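Local coordinates for protein type III restriction-modification enzyme EcoP15I Mod subunit (Escherichia coli, PDB 4ZCF) that binds the DNA site 5'-CAGCAG-3', methylates an adenine on one strand with S-adenosyl-L-methionine, and joins the Res subunit for DNA restriction, at residues 101-107 with 180-185; 141-146 with 157-161. All blocks are in the same frame, centred on the assembly; numbering follows the deposited sequence.

Contact 1: residues 101-107 with 180-185; sequences DNLEVLK and PRLYIA
Leu-103 and Arg-181 meet between two nearly parallel helices of the Rossmann-like methyltransferase domain. The axes of 102-107 and 180-185 come within 9.5 Å, with 18° between them.

The polar grip lies at the N-terminal end of helix 102-113. Arg-181 NE donates to Asn-102 OD1 at 2.8 Å. The acceptor is tilted out of the guanidinium plane, and the amide plane stands steeply to it. Asn-102 CG sits between the backbone N and the carbonyl carbon (chi1 49°), which places the amide beside the arginine. Its ND2 is bonded to Phe-440 O. Arg-181 NH2 pairs with Asp-101 OD1 at 3.2 Å in a salt bridge, though the hydrogen bond within it is weak. Asp-101 is also the N-cap, and OD2 accepts weakly from Glu-104 N. Two side chains of 101-107 thus hold the guanidinium, NH1 adds a weak bond to Phe-177 O, and Leu-103 CB covers one of its faces.

The rest is apolar. Leu-103 crosses Pro-180 at about a right angle, its CD2 3.7 Å from Pro-180 CB. Its other branch, CD1, lies against Ile-184 CG1. Helix 63-71 packs on Pro-180. One turn on, Ile-184 CG2 rests on Leu-106 CB at 3.6 Å.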
# COMPACT_ATOMS: atom_id res chain seq x y z
N ASP A 101 2.01 -25.77 -2.04
CA ASP A 101 2.23 -24.71 -1.06
C ASP A 101 2.19 -23.41 -1.83
O ASP A 101 2.85 -23.30 -2.86
CB ASP A 101 3.61 -24.89 -0.40
CG ASP A 101 4.02 -23.84 0.60
OD1 ASP A 101 3.18 -23.50 1.48
OD2 ASP A 101 5.19 -23.42 0.57
N ASN A 102 1.33 -22.47 -1.38
CA ASN A 102 1.13 -21.17 -2.03
C ASN A 102 2.40 -20.33 -2.12
O ASN A 102 2.62 -19.69 -3.15
CB ASN A 102 -0.04 -20.40 -1.39
CG ASN A 102 0.01 -20.32 0.12
OD1 ASN A 102 1.07 -20.23 0.76
ND2 ASN A 102 -1.15 -20.32 0.74
N LEU A 103 3.27 -20.36 -1.06
CA LEU A 103 4.54 -19.63 -1.04
C LEU A 103 5.47 -20.12 -2.13
O LEU A 103 6.06 -19.31 -2.86
CB LEU A 103 5.23 -19.72 0.34
CG LEU A 103 6.53 -18.89 0.52
CD1 LEU A 103 6.34 -17.44 0.09
CD2 LEU A 103 7.05 -18.99 1.94
N GLU A 104 5.58 -21.46 -2.26
CA GLU A 104 6.38 -22.13 -3.29
C GLU A 104 5.80 -21.83 -4.69
O GLU A 104 6.56 -21.46 -5.61
CB GLU A 104 6.42 -23.64 -3.00
CG GLU A 104 7.44 -24.39 -3.84
CD GLU A 104 8.92 -24.20 -3.54
OE1 GLU A 104 9.26 -23.55 -2.53
OE2 GLU A 104 9.74 -24.75 -4.31
N VAL A 105 4.46 -21.92 -4.83
CA VAL A 105 3.75 -21.61 -6.08
C VAL A 105 3.95 -20.15 -6.52
O VAL A 105 4.19 -19.91 -7.70
CB VAL A 105 2.28 -22.06 -6.07
CG1 VAL A 105 1.55 -21.55 -7.30
CG2 VAL A 105 2.16 -23.58 -5.94
N LEU A 106 3.89 -19.18 -5.60
CA LEU A 106 4.09 -17.75 -5.89
C LEU A 106 5.52 -17.47 -6.33
O LEU A 106 5.72 -16.71 -7.26
CB LEU A 106 3.73 -16.87 -4.68
CG LEU A 106 2.27 -16.73 -4.28
CD1 LEU A 106 2.15 -16.09 -2.93
CD2 LEU A 106 1.50 -15.96 -5.32
N LYS A 107 6.53 -18.13 -5.69
CA LYS A 107 7.94 -18.03 -6.09
C LYS A 107 8.18 -18.46 -7.55
O LYS A 107 9.01 -17.84 -8.22
CB LYS A 107 8.85 -18.81 -5.15
CG LYS A 107 9.03 -18.16 -3.78
CD LYS A 107 9.85 -19.06 -2.90
CE LYS A 107 10.10 -18.46 -1.55
NZ LYS A 107 10.86 -19.40 -0.69
N PRO A 180 5.99 -13.95 4.38
CA PRO A 180 6.64 -14.27 3.11
C PRO A 180 5.67 -14.37 1.94
O PRO A 180 6.04 -14.10 0.79
CB PRO A 180 7.37 -15.57 3.40
CG PRO A 180 6.57 -16.21 4.48
CD PRO A 180 6.17 -15.07 5.34
N ARG A 181 4.42 -14.76 2.24
CA ARG A 181 3.34 -14.88 1.26
C ARG A 181 2.93 -13.50 0.69
O ARG A 181 2.94 -13.31 -0.54
CB ARG A 181 2.18 -15.66 1.88
CG ARG A 181 2.54 -17.14 2.03
CD ARG A 181 1.80 -17.84 3.13
NE ARG A 181 2.09 -19.28 3.14
CZ ARG A 181 3.15 -19.83 3.71
NH1 ARG A 181 4.04 -19.08 4.37
NH2 ARG A 181 3.35 -21.14 3.63
N LEU A 182 2.70 -12.51 1.59
CA LEU A 182 2.38 -11.12 1.26
C LEU A 182 3.57 -10.45 0.60
O LEU A 182 3.38 -9.63 -0.30
CB LEU A 182 2.02 -10.36 2.54
CG LEU A 182 0.71 -10.73 3.26
CD1 LEU A 182 0.46 -9.77 4.37
CD2 LEU A 182 -0.51 -10.75 2.30
N TYR A 183 4.81 -10.80 1.04
CA TYR A 183 6.04 -10.27 0.48
C TYR A 183 6.18 -10.66 -0.99
O TYR A 183 6.39 -9.77 -1.82
CB TYR A 183 7.26 -10.69 1.32
CG TYR A 183 8.56 -10.06 0.85
CD1 TYR A 183 8.95 -8.81 1.32
CD2 TYR A 183 9.35 -10.68 -0.11
CE1 TYR A 183 10.13 -8.20 0.87
CE2 TYR A 183 10.52 -10.08 -0.59
CZ TYR A 183 10.92 -8.85 -0.07
OH TYR A 183 12.08 -8.27 -0.53
N ILE A 184 6.05 -11.95 -1.32
CA ILE A 184 6.14 -12.45 -2.71
C ILE A 184 4.98 -11.97 -3.56
O ILE A 184 5.20 -11.62 -4.70
CB ILE A 184 6.34 -14.01 -2.84
CG1 ILE A 184 7.59 -14.51 -2.04
CG2 ILE A 184 6.38 -14.46 -4.33
CD1 ILE A 184 9.00 -14.01 -2.57
N ALA A 185 3.74 -11.99 -3.01
CA ALA A 185 2.54 -11.54 -3.71
C ALA A 185 2.70 -10.11 -4.19
O ALA A 185 2.34 -9.86 -5.34
CB ALA A 185 1.31 -11.66 -2.82

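Contact 2: residues 141-146 with 157-161; sequences FTPEQL and AKRIL
Leu-146 N donates to Thr-142 O at 3.0 Å, in the first turn of helix 143-150. That turn presents Leu-146 to Ala-157 and Leu-161 of the next helix, 154-164. Two consecutive helices are joined here by a short link in the methylase domain. Thr-142 is the N-cap of the first helix. Its OG1 accepts from Gln-145 N in a fairly straight bond (3.2 Å, 163°).

The contact itself is apolar. Leu-146 CG lies anti to the backbone N (chi1 177°), and CD2 reaches into the angle between Ala-157, Ile-160 and Leu-161. CD2 is 3.8 Å from Leu-161 CG and 4.0 Å from Ile-160 CG2. The two leucines run alongside each other in opposite directions. The methyl of Ala-157 sits against Leu-146 CB and CG and also faces Pro-143 O.

Leu-161 meets the start of the first helix. Its CD1 lies against the backbone of Phe-141 and Thr-142, and approaches Pro-143 CD at 4.1 Å. An alanine in place of this leucine is likely to open a gap beside Leu-146 CD2 and take away the methyl that packs on the Phe-141 to Pro-143 backbone.

Lys-158 closes the outer side. Its CG packs on Pro-143 CB at 3.8 Å, crossing the ring at about a right angle. The chain bends at its last torsion, and NZ stands 4.9 Å from Glu-144 OE2. The two opposite charges are near but not in contact.

Helix 63-71 covers the inner side, with Tyr-65 touching both Leu-146 and Ile-160. The chemistry implies that packed methyl and methylene groups join the two helices, while the capping bond lies within the first and does not cross between them.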
# COMPACT_ATOMS: atom_id res chain seq x y z
N PHE A 141 15.07 -27.05 10.02
CA PHE A 141 16.48 -26.69 10.24
C PHE A 141 16.94 -27.03 11.67
O PHE A 141 16.12 -27.34 12.54
CB PHE A 141 16.75 -25.19 9.96
CG PHE A 141 16.42 -24.65 8.58
CD1 PHE A 141 17.19 -25.00 7.48
CD2 PHE A 141 15.41 -23.71 8.41
CE1 PHE A 141 16.91 -24.48 6.21
CE2 PHE A 141 15.13 -23.18 7.14
CZ PHE A 141 15.88 -23.57 6.05
N THR A 142 18.27 -26.97 11.89
CA THR A 142 18.94 -27.17 13.18
C THR A 142 19.26 -25.75 13.71
O THR A 142 19.44 -24.85 12.89
CB THR A 142 20.20 -28.05 13.02
OG1 THR A 142 21.25 -27.31 12.42
CG2 THR A 142 19.94 -29.32 12.21
N PRO A 143 19.33 -25.49 15.04
CA PRO A 143 19.63 -24.11 15.50
C PRO A 143 20.92 -23.55 14.93
O PRO A 143 21.05 -22.34 14.76
CB PRO A 143 19.71 -24.26 17.02
CG PRO A 143 18.87 -25.45 17.33
CD PRO A 143 19.13 -26.39 16.19
N GLU A 144 21.87 -24.45 14.59
CA GLU A 144 23.17 -24.11 14.00
C GLU A 144 22.93 -23.58 12.59
O GLU A 144 23.37 -22.47 12.27
CB GLU A 144 24.13 -25.34 13.99
CG GLU A 144 23.86 -26.43 15.03
CD GLU A 144 23.96 -26.09 16.51
OE1 GLU A 144 24.86 -25.30 16.89
OE2 GLU A 144 23.17 -26.65 17.29
N GLN A 145 22.17 -24.35 11.78
CA GLN A 145 21.76 -24.08 10.40
C GLN A 145 21.02 -22.74 10.25
O GLN A 145 21.39 -21.93 9.39
CB GLN A 145 20.90 -25.24 9.86
CG GLN A 145 21.68 -26.40 9.26
CD GLN A 145 21.84 -26.30 7.76
OE1 GLN A 145 20.87 -26.17 7.00
NE2 GLN A 145 23.08 -26.42 7.29
N LEU A 146 19.98 -22.50 11.07
CA LEU A 146 19.17 -21.27 11.03
C LEU A 146 19.97 -19.99 11.37
O LEU A 146 19.85 -18.99 10.66
CB LEU A 146 17.88 -21.41 11.89
CG LEU A 146 16.95 -20.19 12.01
CD1 LEU A 146 16.45 -19.72 10.66
CD2 LEU A 146 15.78 -20.49 12.93
N ALA A 157 17.91 -18.44 17.08
CA ALA A 157 17.68 -19.58 16.19
C ALA A 157 17.12 -20.80 16.95
O ALA A 157 16.39 -21.61 16.36
CB ALA A 157 18.97 -19.95 15.48
N LYS A 158 17.45 -20.92 18.27
CA LYS A 158 16.95 -21.94 19.19
C LYS A 158 15.50 -21.59 19.58
O LYS A 158 14.64 -22.47 19.63
CB LYS A 158 17.79 -21.97 20.48
CG LYS A 158 19.06 -22.81 20.43
CD LYS A 158 19.91 -22.57 21.69
CE LYS A 158 21.06 -23.54 21.85
NZ LYS A 158 22.09 -23.37 20.80
N ARG A 159 15.25 -20.29 19.86
CA ARG A 159 13.96 -19.73 20.27
C ARG A 159 12.92 -19.77 19.16
O ARG A 159 11.74 -20.00 19.45
CB ARG A 159 14.12 -18.32 20.85
CG ARG A 159 14.64 -18.32 22.28
CD ARG A 159 14.75 -16.93 22.89
NE ARG A 159 15.60 -16.91 24.08
CZ ARG A 159 15.19 -17.17 25.33
NH1 ARG A 159 13.91 -17.47 25.56
NH2 ARG A 159 16.04 -17.12 26.34
N ILE A 160 13.36 -19.56 17.90
CA ILE A 160 12.46 -19.60 16.75
C ILE A 160 12.04 -21.06 16.57
O ILE A 160 10.87 -21.36 16.78
CB ILE A 160 13.07 -18.98 15.45
CG1 ILE A 160 13.25 -17.46 15.57
CG2 ILE A 160 12.22 -19.34 14.20
CD1 ILE A 160 14.29 -16.84 14.58
N LEU A 161 13.02 -21.96 16.27
CA LEU A 161 12.77 -23.39 16.06
C LEU A 161 11.95 -24.06 17.14
O LEU A 161 11.19 -24.98 16.83
CB LEU A 161 14.05 -24.17 15.74
CG LEU A 161 14.75 -23.81 14.43
CD1 LEU A 161 16.06 -24.51 14.32
CD2 LEU A 161 13.88 -24.11 13.21

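How the contacts relate
The two contacts lie in the methyltransferase domain, with centres about 22 Å apart and nearest atoms about 9 Å apart. They do not touch. Along the chain, contact 2 is nested inside the loop closed by contact 1. Helix 102-113 is followed by strand 117-122, the helices 143-150 and 154-164, and then helix 171-188, which returns to pack on helix 102-113. Helix 63-71 links the two sites, since its residues touch Pro-180 in contact 1 and Leu-146 and Ile-160 in contact 2. Contact 1 is buried, its nearest atom about 23 Å from the bound DNA. Contact 2 is more peripheral, at about 40 Å, so both are packing within the domain, away from the DNA.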